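Local coordinates for protein putative gamma-glutamylcyclotransferase YkqA (Bacillus subtilis, PDB 2QIK) that is a putative gamma-glutamylcyclotransferase, probably releasing 5-oxoproline from gamma-glutamyl compounds, at residues A[8-11]-A[16-19]; A[12-17]-A[216-221]; A[26-31]-A[90-95]; A[69-74]-A[95-100]. One frame throughout, in Å; residues are numbered along the deposited sequence.

Interaction 1: A[8-11]-A[16-19]; sequences YGTL and KNHH
The side chains of T10 and N17 run alongside one another, and two bonds join the residues. The amide ND2 of N17 reaches OG1 of T10 at 2.9 Å with an N-H...O angle of 162°, and the hydroxyl oxygen sits close to the amide plane. T10 presents that oxygen because chi1 of 73° tucks OG1 between its own backbone N and carbonyl carbon. The second bond is backbone, N17 N to T10 O, and is more bent. The T10 methyl CG2 lies against CE of K16, whose extended chain slants across it. H18 comes in differently: its ring meets the L11 carbonyl with an edge, ND1 lying 2.7 Å from L11 O. That bond is nearly straight at 174° and stays in the ring plane, but reaches the oxygen from above the carbonyl plane. CD2 of L11 packs against O of N17 at 3.3 Å. Y8, G9, T10 and L11 form the substrate-binding loop inferred by similarity. With the T10 hydroxyl and the T10 and L11 carbonyls all accepting bonds from N17 and H18, the second half of that loop is tied back onto its own continuation, which should limit its freedom to move.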
loop_
_atom_site.group_PDB
_atom_site.type_symbol
_atom_site.label_atom_id
_atom_site.label_comp_id
_atom_site.label_asym_id
_atom_site.label_seq_id
_atom_site.Cartn_x
_atom_site.Cartn_y
_atom_site.Cartn_z
ATOM N N TYR A 8 6.688 -0.309 12.267
ATOM C CA TYR A 8 5.540 -1.176 11.977
ATOM C C TYR A 8 4.308 -0.894 12.845
ATOM O O TYR A 8 3.252 -1.458 12.607
ATOM C CB TYR A 8 5.933 -2.669 12.152
ATOM C CG TYR A 8 6.464 -2.984 13.527
ATOM C CD1 TYR A 8 5.585 -3.219 14.572
ATOM C CD2 TYR A 8 7.788 -3.027 13.787
ATOM C CE1 TYR A 8 6.021 -3.454 15.840
ATOM C CE2 TYR A 8 8.249 -3.261 15.058
ATOM C CZ TYR A 8 7.371 -3.484 16.091
ATOM O OH TYR A 8 7.795 -3.770 17.388
ATOM N N GLY A 9 4.470 -0.033 13.844
ATOM C CA GLY A 9 3.422 0.158 14.805
ATOM C C GLY A 9 3.088 1.621 15.025
ATOM O O GLY A 9 2.725 2.344 14.105
ATOM N N THR A 10 3.210 2.036 16.283
ATOM C CA THR A 10 2.870 3.381 16.689
ATOM C C THR A 10 3.726 4.479 16.134
ATOM O O THR A 10 3.373 5.660 16.260
ATOM C CB THR A 10 2.857 3.552 18.230
ATOM O OG1 THR A 10 4.184 3.562 18.739
ATOM C CG2 THR A 10 2.039 2.456 18.909
ATOM N N LEU A 11 4.838 4.143 15.514
ATOM C CA LEU A 11 5.741 5.071 14.823
ATOM C C LEU A 11 5.404 5.270 13.357
ATOM O O LEU A 11 6.010 6.129 12.727
ATOM C CB LEU A 11 7.164 4.623 14.948
ATOM C CG LEU A 11 7.758 4.621 16.361
ATOM C CD1 LEU A 11 9.143 3.952 16.353
ATOM C CD2 LEU A 11 7.831 6.025 16.886
ATOM N N LYS A 16 0.023 7.438 16.687
ATOM C CA LYS A 16 0.142 8.319 17.844
ATOM C C LYS A 16 1.556 8.684 18.229
ATOM O O LYS A 16 1.795 9.727 18.834
ATOM C CB LYS A 16 -0.593 7.747 19.017
ATOM C CG LYS A 16 -0.048 6.471 19.532
ATOM C CD LYS A 16 -0.872 5.959 20.679
ATOM C CE LYS A 16 -0.333 4.618 21.195
ATOM N NZ LYS A 16 -1.119 4.077 22.329
ATOM N N ASN A 17 2.537 7.856 17.932
ATOM C CA ASN A 17 3.946 8.187 18.271
ATOM C C ASN A 17 4.797 8.665 17.122
ATOM O O ASN A 17 6.012 8.811 17.266
ATOM C CB ASN A 17 4.612 7.047 19.070
ATOM C CG ASN A 17 3.924 6.813 20.421
ATOM O OD1 ASN A 17 3.578 7.767 21.103
ATOM N ND2 ASN A 17 3.786 5.580 20.792
ATOM N N HIS A 18 4.188 8.897 15.956
ATOM C CA HIS A 18 4.979 9.217 14.777
ATOM C C HIS A 18 5.785 10.502 14.953
ATOM O O HIS A 18 6.860 10.625 14.384
ATOM C CB HIS A 18 4.075 9.309 13.581
ATOM C CG HIS A 18 4.786 9.557 12.298
ATOM N ND1 HIS A 18 5.628 8.635 11.725
ATOM C CD2 HIS A 18 4.843 10.645 11.507
ATOM C CE1 HIS A 18 6.123 9.149 10.605
ATOM N NE2 HIS A 18 5.678 10.380 10.466
ATOM N N HIS A 19 5.271 11.431 15.767
ATOM C CA HIS A 19 5.978 12.675 15.987
ATOM C C HIS A 19 7.376 12.471 16.555
ATOM O O HIS A 19 8.216 13.356 16.384
ATOM C CB HIS A 19 5.184 13.596 16.927
ATOM C CG HIS A 19 5.024 13.053 18.274
ATOM N ND1 HIS A 19 4.004 12.214 18.649
ATOM C CD2 HIS A 19 5.759 13.285 19.399
ATOM C CE1 HIS A 19 4.143 11.889 19.916
ATOM N NE2 HIS A 19 5.209 12.485 20.397
#

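Interaction 2: A[12-17]-A[216-221]; sequences RKHEKN and FVDVEA
K13 reaches from the turn at 12-17 to D218 on strand 212-221. The charged contact is a salt bridge, K13 NZ to D218 OD2 at 3.1 Å. K13 spans the distance with a fully extended chain, and its CG lies anti to the backbone N (chi1 -165°), which carries the ammonium out toward the strand. OD2 sits too close to the H14 ring in the model, so its place, and this length, are less sure. The other carboxylate oxygen of D218, OD1, accepts a hydrogen bond from the backbone N of D228 on the adjoining strand 224-234.

The aromatic part belongs to H14. Its approach to the D218 carboxylate is too tight to interpret and remains doubtful. CG of K13 covers one face of the H14 ring from 3.6 Å above its centre, and ND1 of H14 makes a weak hydrogen bond with D228 OD2.

Backbone bonding shapes the first partner: a type II beta turn from R12 to E15, closed by E15 N to R12 O at 3.0 Å, puts K13 and H14 at its two central positions. R12 itself forms salt bridges with E59 and D114.

The contact therefore joins the two AIG2-like parts of the chain. It is small and polar: the ion pair is its one clear link, of doubtful length, while D228 N holds the carboxylate through OD1. The strength of such a surface pair would probably depend on pH and salt.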
loop_
_atom_site.group_PDB
_atom_site.type_symbol
_atom_site.label_atom_id
_atom_site.label_comp_id
_atom_site.label_asym_id
_atom_site.label_seq_id
_atom_site.Cartn_x
_atom_site.Cartn_y
_atom_site.Cartn_z
ATOM N N ARG A 12 4.504 4.453 12.791
ATOM C CA ARG A 12 4.143 4.641 11.407
ATOM C C ARG A 12 3.454 6.012 11.204
ATOM O O ARG A 12 2.919 6.614 12.152
ATOM C CB ARG A 12 3.217 3.524 10.862
ATOM C CG ARG A 12 3.959 2.197 10.713
ATOM C CD ARG A 12 3.043 1.109 10.135
ATOM N NE ARG A 12 2.669 1.437 8.773
ATOM C CZ ARG A 12 1.938 0.678 8.028
ATOM N NH1 ARG A 12 1.529 -0.515 8.413
ATOM N NH2 ARG A 12 1.553 1.066 6.828
ATOM N N LYS A 13 3.446 6.462 9.974
ATOM C CA LYS A 13 2.863 7.768 9.662
ATOM C C LYS A 13 1.443 7.794 10.154
ATOM O O LYS A 13 0.706 6.831 10.002
ATOM C CB LYS A 13 2.961 8.014 8.139
ATOM C CG LYS A 13 2.741 9.427 7.722
ATOM C CD LYS A 13 2.775 9.504 6.151
ATOM C CE LYS A 13 2.890 10.925 5.733
ATOM N NZ LYS A 13 2.920 11.032 4.221
ATOM N N HIS A 14 1.015 8.915 10.702
ATOM C CA HIS A 14 -0.321 9.109 11.172
ATOM C C HIS A 14 -0.717 8.217 12.335
ATOM O O HIS A 14 -1.934 8.093 12.668
ATOM C CB HIS A 14 -1.395 8.961 10.073
ATOM C CG HIS A 14 -1.093 9.787 8.883
ATOM N ND1 HIS A 14 -1.004 9.368 7.593
ATOM C CD2 HIS A 14 -0.801 11.111 8.864
ATOM C CE1 HIS A 14 -0.656 10.391 6.822
ATOM N NE2 HIS A 14 -0.568 11.466 7.568
ATOM N N GLU A 15 0.259 7.719 13.071
ATOM C CA GLU A 15 -0.031 6.977 14.303
ATOM C C GLU A 15 0.484 7.824 15.481
ATOM O O GLU A 15 1.215 8.807 15.325
ATOM C CB GLU A 15 0.737 5.651 14.283
ATOM C CG GLU A 15 0.323 4.733 13.138
ATOM C CD GLU A 15 -1.005 4.049 13.272
ATOM O OE1 GLU A 15 -1.814 4.335 14.178
ATOM O OE2 GLU A 15 -1.233 3.140 12.444
ATOM N N LYS A 16 0.023 7.438 16.687
ATOM C CA LYS A 16 0.142 8.319 17.844
ATOM C C LYS A 16 1.556 8.684 18.229
ATOM O O LYS A 16 1.795 9.727 18.834
ATOM C CB LYS A 16 -0.593 7.747 19.017
ATOM C CG LYS A 16 -0.048 6.471 19.532
ATOM C CD LYS A 16 -0.872 5.959 20.679
ATOM C CE LYS A 16 -0.333 4.618 21.195
ATOM N NZ LYS A 16 -1.119 4.077 22.329
ATOM N N ASN A 17 2.537 7.856 17.932
ATOM C CA ASN A 17 3.946 8.187 18.271
ATOM C C ASN A 17 4.797 8.665 17.122
ATOM O O ASN A 17 6.012 8.811 17.266
ATOM C CB ASN A 17 4.612 7.047 19.070
ATOM C CG ASN A 17 3.924 6.813 20.421
ATOM O OD1 ASN A 17 3.578 7.767 21.103
ATOM N ND2 ASN A 17 3.786 5.580 20.792
ATOM N N PHE A 216 -1.649 1.461 2.100
ATOM C CA PHE A 216 -2.130 2.794 2.466
ATOM C C PHE A 216 -1.269 3.863 1.784
ATOM O O PHE A 216 -0.028 3.719 1.769
ATOM C CB PHE A 216 -2.164 2.994 3.978
ATOM C CG PHE A 216 -3.054 1.963 4.602
ATOM C CD1 PHE A 216 -4.386 2.137 4.666
ATOM C CD2 PHE A 216 -2.549 0.717 4.925
ATOM C CE1 PHE A 216 -5.223 1.100 5.096
ATOM C CE2 PHE A 216 -3.359 -0.319 5.325
ATOM C CZ PHE A 216 -4.693 -0.074 5.433
ATOM N N VAL A 217 -1.930 4.876 1.276
ATOM C CA VAL A 217 -1.297 5.994 0.631
ATOM C C VAL A 217 -2.032 7.246 0.997
ATOM O O VAL A 217 -3.201 7.262 1.296
ATOM C CB VAL A 217 -1.250 5.827 -0.923
ATOM C CG1 VAL A 217 -0.328 4.725 -1.295
ATOM C CG2 VAL A 217 -2.636 5.641 -1.536
ATOM N N ASP A 218 -1.302 8.356 0.921
ATOM C CA ASP A 218 -1.868 9.727 1.116
ATOM C C ASP A 218 -1.969 10.367 -0.259
ATOM O O ASP A 218 -1.015 10.339 -1.041
ATOM C CB ASP A 218 -0.986 10.609 1.990
ATOM C CG ASP A 218 -0.905 10.169 3.426
ATOM O OD1 ASP A 218 -1.563 9.214 3.879
ATOM O OD2 ASP A 218 -0.173 10.855 4.193
ATOM N N VAL A 219 -3.128 10.947 -0.616
ATOM C CA VAL A 219 -3.327 11.489 -1.945
ATOM C C VAL A 219 -3.948 12.835 -1.902
ATOM O O VAL A 219 -4.509 13.184 -0.871
ATOM C CB VAL A 219 -4.169 10.583 -2.890
ATOM C CG1 VAL A 219 -3.596 9.209 -2.988
ATOM C CG2 VAL A 219 -5.658 10.576 -2.445
ATOM N N GLU A 220 -3.809 13.560 -3.044
ATOM C CA GLU A 220 -4.391 14.843 -3.201
ATOM C C GLU A 220 -5.565 14.772 -4.151
ATOM O O GLU A 220 -5.368 14.373 -5.242
ATOM C CB GLU A 220 -3.352 15.899 -3.636
ATOM C CG GLU A 220 -3.850 17.223 -3.085
ATOM C CD GLU A 220 -2.973 18.429 -3.296
ATOM O OE1 GLU A 220 -1.741 18.263 -3.553
ATOM O OE2 GLU A 220 -3.567 19.532 -3.170
ATOM N N ALA A 221 -6.719 15.239 -3.718
ATOM C CA ALA A 221 -7.912 15.203 -4.594
ATOM C C ALA A 221 -8.700 16.462 -4.247
ATOM O O ALA A 221 -9.168 16.588 -3.088
ATOM C CB ALA A 221 -8.776 13.908 -4.321
#

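Interaction 3: A[26-31]-A[90-95]; sequences CINEQA and GIKIAL
This is a slight, partly buried contact between two strands of one antiparallel sheet that are not direct neighbours: K92 of strand 90-98 leans over toward I27 and N28 of strand 25-34, with strand 79-87 lying between them. The methylene end of the lysine does the touching. Its CE comes 3.2 Å from ND2 of N28, and CD follows at 3.6 Å, so the amide nitrogen meets hydrocarbon and not the charged NZ. The two side chains pass at a slant. A bend at the last torsion, chi4 -72°, turns NZ off the line of the otherwise stretched chain. K92 is modelled in two conformers, and this account holds for one of them.

On the other strand, I27 and N28 both face V60 of strand 55-63 and form a classic beta bulge, which lets two consecutive side chains approach K92. The sheet runs in the order 3-7, 55-63, 25-34, 79-87, 90-98; the backbone of L95 bonds to L4 and F6, so first and last strands meet and the sheet closes like a barrel. K92 pairs through its backbone with V85. The I27 share is weaker: its CG2 stands 4.1 Å from CE of K92, while the rest of the isoleucine leads away. N28 also packs on T87 and V60, and its ND2 is buried here with no partner in the model, in the conformer described.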
loop_
_atom_site.group_PDB
_atom_site.type_symbol
_atom_site.label_atom_id
_atom_site.label_comp_id
_atom_site.label_asym_id
_atom_site.label_seq_id
_atom_site.Cartn_x
_atom_site.Cartn_y
_atom_site.Cartn_z
ATOM N N CYS A 26 11.158 9.865 5.011
ATOM C CA CYS A 26 10.574 8.560 4.694
ATOM C C CYS A 26 11.237 8.078 3.399
ATOM O O CYS A 26 11.104 8.732 2.341
ATOM C CB CYS A 26 9.065 8.641 4.539
ATOM S SG CYS A 26 8.350 7.045 4.177
ATOM N N ILE A 27 12.004 7.001 3.509
ATOM C CA ILE A 27 12.669 6.424 2.371
ATOM C C ILE A 27 11.727 5.449 1.587
ATOM O O ILE A 27 11.772 5.390 0.369
ATOM C CB ILE A 27 13.959 5.738 2.839
ATOM C CG1 ILE A 27 14.844 6.654 3.703
ATOM C CG2 ILE A 27 14.742 5.218 1.602
ATOM C CD1 ILE A 27 15.176 7.973 2.963
ATOM N N ASN A 28 10.938 4.680 2.325
ATOM C CA ASN A 28 9.970 3.788 1.717
ATOM C C ASN A 28 8.706 3.756 2.518
ATOM O O ASN A 28 8.688 3.404 3.681
ATOM C CB ASN A 28 10.510 2.369 1.636
ATOM C CG ASN A 28 11.729 2.234 0.769
ATOM O OD1 ASN A 28 11.607 2.047 -0.477
ATOM N ND2 ASN A 28 12.846 2.333 1.352
ATOM N N GLU A 29 7.606 4.060 1.840
ATOM C CA GLU A 29 6.288 3.896 2.399
ATOM C C GLU A 29 5.808 2.455 2.376
ATOM O O GLU A 29 4.937 2.075 3.188
ATOM C CB GLU A 29 5.229 4.744 1.594
ATOM C CG GLU A 29 5.534 6.223 1.596
ATOM C CD GLU A 29 4.641 7.035 0.672
ATOM O OE1 GLU A 29 4.910 8.203 0.494
ATOM O OE2 GLU A 29 3.617 6.526 0.194
ATOM N N GLN A 30 6.358 1.678 1.466
ATOM C CA GLN A 30 5.918 0.299 1.274
ATOM C C GLN A 30 7.136 -0.585 1.558
ATOM O O GLN A 30 8.174 -0.506 0.902
ATOM C CB GLN A 30 5.418 0.038 -0.132
ATOM C CG GLN A 30 4.294 1.021 -0.566
ATOM C CD GLN A 30 3.113 1.076 0.362
ATOM O OE1 GLN A 30 2.806 0.125 1.078
ATOM N NE2 GLN A 30 2.387 2.230 0.317
ATOM N N ALA A 31 7.081 -1.398 2.590
ATOM C CA ALA A 31 8.232 -2.188 3.008
ATOM C C ALA A 31 7.764 -3.363 3.863
ATOM O O ALA A 31 6.685 -3.300 4.456
ATOM C CB ALA A 31 9.219 -1.343 3.799
ATOM N N GLY A 90 14.561 -2.664 -3.889
ATOM C CA GLY A 90 15.592 -3.464 -3.341
ATOM C C GLY A 90 15.501 -3.752 -1.873
ATOM O O GLY A 90 14.667 -3.285 -1.165
ATOM N N ILE A 91 16.489 -4.528 -1.434
ATOM C CA ILE A 91 16.586 -4.985 -0.055
ATOM C C ILE A 91 17.487 -4.081 0.688
ATOM O O ILE A 91 18.589 -3.808 0.221
ATOM C CB ILE A 91 16.912 -6.514 -0.055
ATOM C CG1 ILE A 91 15.653 -7.156 -0.764
ATOM C CG2 ILE A 91 17.030 -7.002 1.326
ATOM C CD1 ILE A 91 15.612 -8.627 -0.938
ATOM N N LYS A 92 17.077 -3.672 1.903
ATOM C CA LYS A 92 17.756 -2.677 2.741
ATOM C C LYS A 92 17.985 -3.277 4.116
ATOM O O LYS A 92 17.142 -3.999 4.604
ATOM C CB LYS A 92 16.850 -1.421 2.896
ATOM C CG LYS A 92 16.577 -0.729 1.601
ATOM C CD LYS A 92 15.992 0.632 1.820
ATOM C CE LYS A 92 15.720 1.376 0.458
ATOM N NZ LYS A 92 16.939 1.852 -0.256
ATOM N N ILE A 93 18.998 -2.867 4.840
ATOM C CA ILE A 93 19.172 -3.276 6.232
ATOM C C ILE A 93 18.694 -2.099 7.104
ATOM O O ILE A 93 19.096 -0.973 6.938
ATOM C CB ILE A 93 20.634 -3.654 6.536
ATOM C CG1 ILE A 93 21.063 -4.861 5.710
ATOM C CG2 ILE A 93 20.835 -3.889 7.962
ATOM C CD1 ILE A 93 22.485 -5.249 5.798
ATOM N N ALA A 94 17.846 -2.401 8.079
ATOM C CA ALA A 94 17.271 -1.377 8.956
ATOM C C ALA A 94 17.142 -1.854 10.369
ATOM O O ALA A 94 16.948 -3.019 10.629
ATOM C CB ALA A 94 15.909 -0.940 8.393
ATOM N N LEU A 95 17.157 -0.893 11.306
ATOM C CA LEU A 95 16.861 -1.153 12.686
ATOM C C LEU A 95 15.379 -1.437 12.853
ATOM O O LEU A 95 14.526 -0.925 12.140
ATOM C CB LEU A 95 17.140 0.111 13.481
ATOM C CG LEU A 95 18.598 0.423 13.672
ATOM C CD1 LEU A 95 18.788 1.855 14.224
ATOM C CD2 LEU A 95 19.249 -0.607 14.653
#

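Interaction 4: A[69-74]-A[95-100]; sequences HKLDQF and LIYFMN
Y97 points its ring from strand 90-98 at helix 65-74 and ends between L71 and D72, each of which it crosses at about a right angle. The close-fitting side is the one against L71. Its CB lies 3.4 Å from Y97 OH and 3.7 Å from Y97 CZ, coming at the ring obliquely, and L71 CD1 reaches Y97 CE2 at 3.9 Å. This part is buried: L5 of strand 3-7 touches both L71 and Y97, and I68, one turn earlier on the helix, also packs on the tyrosine.

The polar side is less enclosed, since D72 is partly exposed. Here the phenol OH of Y97 donates a hydrogen bond to D72 OD1 at 2.9 Å. The oxygen lies at the edge of the ring, near its plane, while the hydroxyl meets the carboxylate from above, 49° out of its plane. In D72, chi1 of -68° swings CG beside the backbone N, bringing OD1 within range of the phenol. The same OD1 takes a salt bridge from K80, so one oxygen serves two donors, which would probably keep the carboxylate ionised.

On the strand itself, the backbone O of Y97 accepts a hydrogen bond from Y8 OH. The arrangement is a helix packed against the closed, barrel-like AIG2-like sheet, where strand 90-98 also bonds to strand 3-7, beside the substrate-binding loop inferred by similarity, where L71 adjoins L11.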
loop_
_atom_site.group_PDB
_atom_site.type_symbol
_atom_site.label_atom_id
_atom_site.label_comp_id
_atom_site.label_asym_id
_atom_site.label_seq_id
_atom_site.Cartn_x
_atom_site.Cartn_y
_atom_site.Cartn_z
ATOM N N HIS A 69 18.248 7.862 19.913
ATOM C CA HIS A 69 18.231 8.013 21.366
ATOM C C HIS A 69 16.847 8.243 21.950
ATOM O O HIS A 69 16.493 7.693 22.984
ATOM C CB HIS A 69 19.128 9.167 21.845
ATOM C CG HIS A 69 20.595 8.903 21.739
ATOM N ND1 HIS A 69 21.534 9.712 21.118
ATOM C CD2 HIS A 69 21.293 7.809 22.147
ATOM C CE1 HIS A 69 22.738 9.142 21.189
ATOM N NE2 HIS A 69 22.600 7.984 21.824
ATOM N N LYS A 70 16.066 9.126 21.294
ATOM C CA LYS A 70 14.728 9.452 21.737
ATOM C C LYS A 70 13.887 8.170 21.789
ATOM O O LYS A 70 13.081 7.956 22.684
ATOM C CB LYS A 70 14.071 10.563 20.884
ATOM C CG LYS A 70 14.684 11.851 21.078
ATOM C CD LYS A 70 14.439 12.846 20.032
ATOM C CE LYS A 70 13.230 13.423 20.186
ATOM N NZ LYS A 70 12.807 14.302 19.034
ATOM N N LEU A 71 13.975 7.386 20.728
ATOM C CA LEU A 71 13.233 6.118 20.679
ATOM C C LEU A 71 13.695 5.127 21.742
ATOM O O LEU A 71 12.881 4.479 22.404
ATOM C CB LEU A 71 13.346 5.482 19.276
ATOM C CG LEU A 71 12.766 6.341 18.147
ATOM C CD1 LEU A 71 12.900 5.545 16.837
ATOM C CD2 LEU A 71 11.363 6.780 18.362
ATOM N N ASP A 72 15.013 4.962 21.921
ATOM C CA ASP A 72 15.501 4.156 22.961
ATOM C C ASP A 72 14.923 4.519 24.334
ATOM O O ASP A 72 14.552 3.653 25.127
ATOM C CB ASP A 72 17.018 4.270 23.052
ATOM C CG ASP A 72 17.771 3.699 21.917
ATOM O OD1 ASP A 72 17.265 2.828 21.169
ATOM O OD2 ASP A 72 18.997 4.001 21.787
ATOM N N GLN A 73 14.851 5.807 24.592
ATOM C CA GLN A 73 14.340 6.271 25.872
ATOM C C GLN A 73 12.838 6.126 26.003
ATOM O O GLN A 73 12.369 5.835 27.123
ATOM C CB GLN A 73 14.680 7.727 26.131
ATOM C CG GLN A 73 16.118 7.991 26.300
ATOM C CD GLN A 73 16.434 9.478 26.371
ATOM O OE1 GLN A 73 17.514 9.852 25.910
ATOM N NE2 GLN A 73 15.562 10.288 26.960
ATOM N N PHE A 74 12.074 6.344 24.928
ATOM C CA PHE A 74 10.620 6.254 24.979
ATOM C C PHE A 74 10.147 4.822 25.192
ATOM O O PHE A 74 9.230 4.555 25.964
ATOM C CB PHE A 74 10.043 6.920 23.752
ATOM C CG PHE A 74 8.569 7.130 23.847
ATOM C CD1 PHE A 74 8.073 8.285 24.423
ATOM C CD2 PHE A 74 7.711 6.196 23.358
ATOM C CE1 PHE A 74 6.755 8.510 24.514
ATOM C CE2 PHE A 74 6.318 6.401 23.462
ATOM C CZ PHE A 74 5.864 7.538 24.039
ATOM N N LEU A 95 17.157 -0.893 11.306
ATOM C CA LEU A 95 16.861 -1.153 12.686
ATOM C C LEU A 95 15.379 -1.437 12.853
ATOM O O LEU A 95 14.526 -0.925 12.140
ATOM C CB LEU A 95 17.140 0.111 13.481
ATOM C CG LEU A 95 18.598 0.423 13.672
ATOM C CD1 LEU A 95 18.788 1.855 14.224
ATOM C CD2 LEU A 95 19.249 -0.607 14.653
ATOM N N ILE A 96 15.078 -2.205 13.887
ATOM C CA ILE A 96 13.671 -2.499 14.258
ATOM C C ILE A 96 13.639 -2.668 15.769
ATOM O O ILE A 96 14.553 -3.272 16.333
ATOM C CB ILE A 96 13.128 -3.723 13.531
ATOM C CG1 ILE A 96 11.627 -3.894 13.749
ATOM C CG2 ILE A 96 13.898 -4.973 13.886
ATOM C CD1 ILE A 96 11.020 -5.043 12.885
ATOM N N TYR A 97 12.589 -2.149 16.421
ATOM C CA TYR A 97 12.370 -2.295 17.844
ATOM C C TYR A 97 11.415 -3.429 18.092
ATOM O O TYR A 97 10.444 -3.601 17.386
ATOM C CB TYR A 97 11.813 -0.977 18.439
ATOM C CG TYR A 97 12.850 0.124 18.557
ATOM C CD1 TYR A 97 13.499 0.367 19.746
ATOM C CD2 TYR A 97 13.198 0.897 17.470
ATOM C CE1 TYR A 97 14.473 1.379 19.857
ATOM C CE2 TYR A 97 14.175 1.903 17.561
ATOM C CZ TYR A 97 14.831 2.099 18.759
ATOM O OH TYR A 97 15.731 3.122 18.777
ATOM N N PHE A 98 11.627 -4.131 19.194
ATOM C CA PHE A 98 10.739 -5.271 19.570
ATOM C C PHE A 98 10.678 -5.407 21.058
ATOM O O PHE A 98 11.629 -5.089 21.747
ATOM C CB PHE A 98 11.243 -6.604 18.898
ATOM C CG PHE A 98 12.617 -7.026 19.363
ATOM C CD1 PHE A 98 12.763 -7.947 20.421
ATOM C CD2 PHE A 98 13.772 -6.616 18.678
ATOM C CE1 PHE A 98 14.020 -8.399 20.815
ATOM C CE2 PHE A 98 15.019 -7.037 19.101
ATOM C CZ PHE A 98 15.147 -7.927 20.158
HETATM N N MSE A 99 9.544 -5.868 21.562
HETATM C CA MSE A 99 9.474 -6.238 22.991
HETATM C C MSE A 99 9.357 -7.760 23.039
HETATM O O MSE A 99 8.371 -8.298 22.453
HETATM C CB MSE A 99 8.232 -5.629 23.662
HETATM C CG MSE A 99 6.892 -5.370 22.934
HETATM SE SE MSE A 99 4.979 -5.355 23.798
HETATM C CE MSE A 99 4.012 -3.719 23.162
ATOM N N ASN A 100 10.221 -8.474 23.713
ATOM C CA ASN A 100 9.971 -9.935 24.003
ATOM C C ASN A 100 8.741 -10.178 24.854
ATOM O O ASN A 100 8.368 -9.332 25.685
ATOM C CB ASN A 100 11.173 -10.589 24.685
ATOM C CG ASN A 100 10.770 -11.655 25.739
ATOM O OD1 ASN A 100 11.015 -11.494 26.953
ATOM N ND2 ASN A 100 10.156 -12.728 25.282
#

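From the N terminus, strand 3-7 leads into interaction 1, a short loop closed with only four residues between its segments. Interaction 2 begins on that same loop, sharing K16 and N17, and closes the longest span, 198 residues, by reaching strand 212-221 in the second AIG2-like part of the chain. Interactions 3 and 4 are both nested inside it. They cross each other: 26-31 and 69-74 come first, then 90-95 and 95-100, with L95 common to both. Interaction 3 ties strands within the sheet; interaction 4 ties helix 65-74 to strand 90-98, which pairs with strand 3-7 as the sheet closes. Y8 joins interactions 1 and 4; Q30, bonding to F216 O, joins interactions 3 and 2.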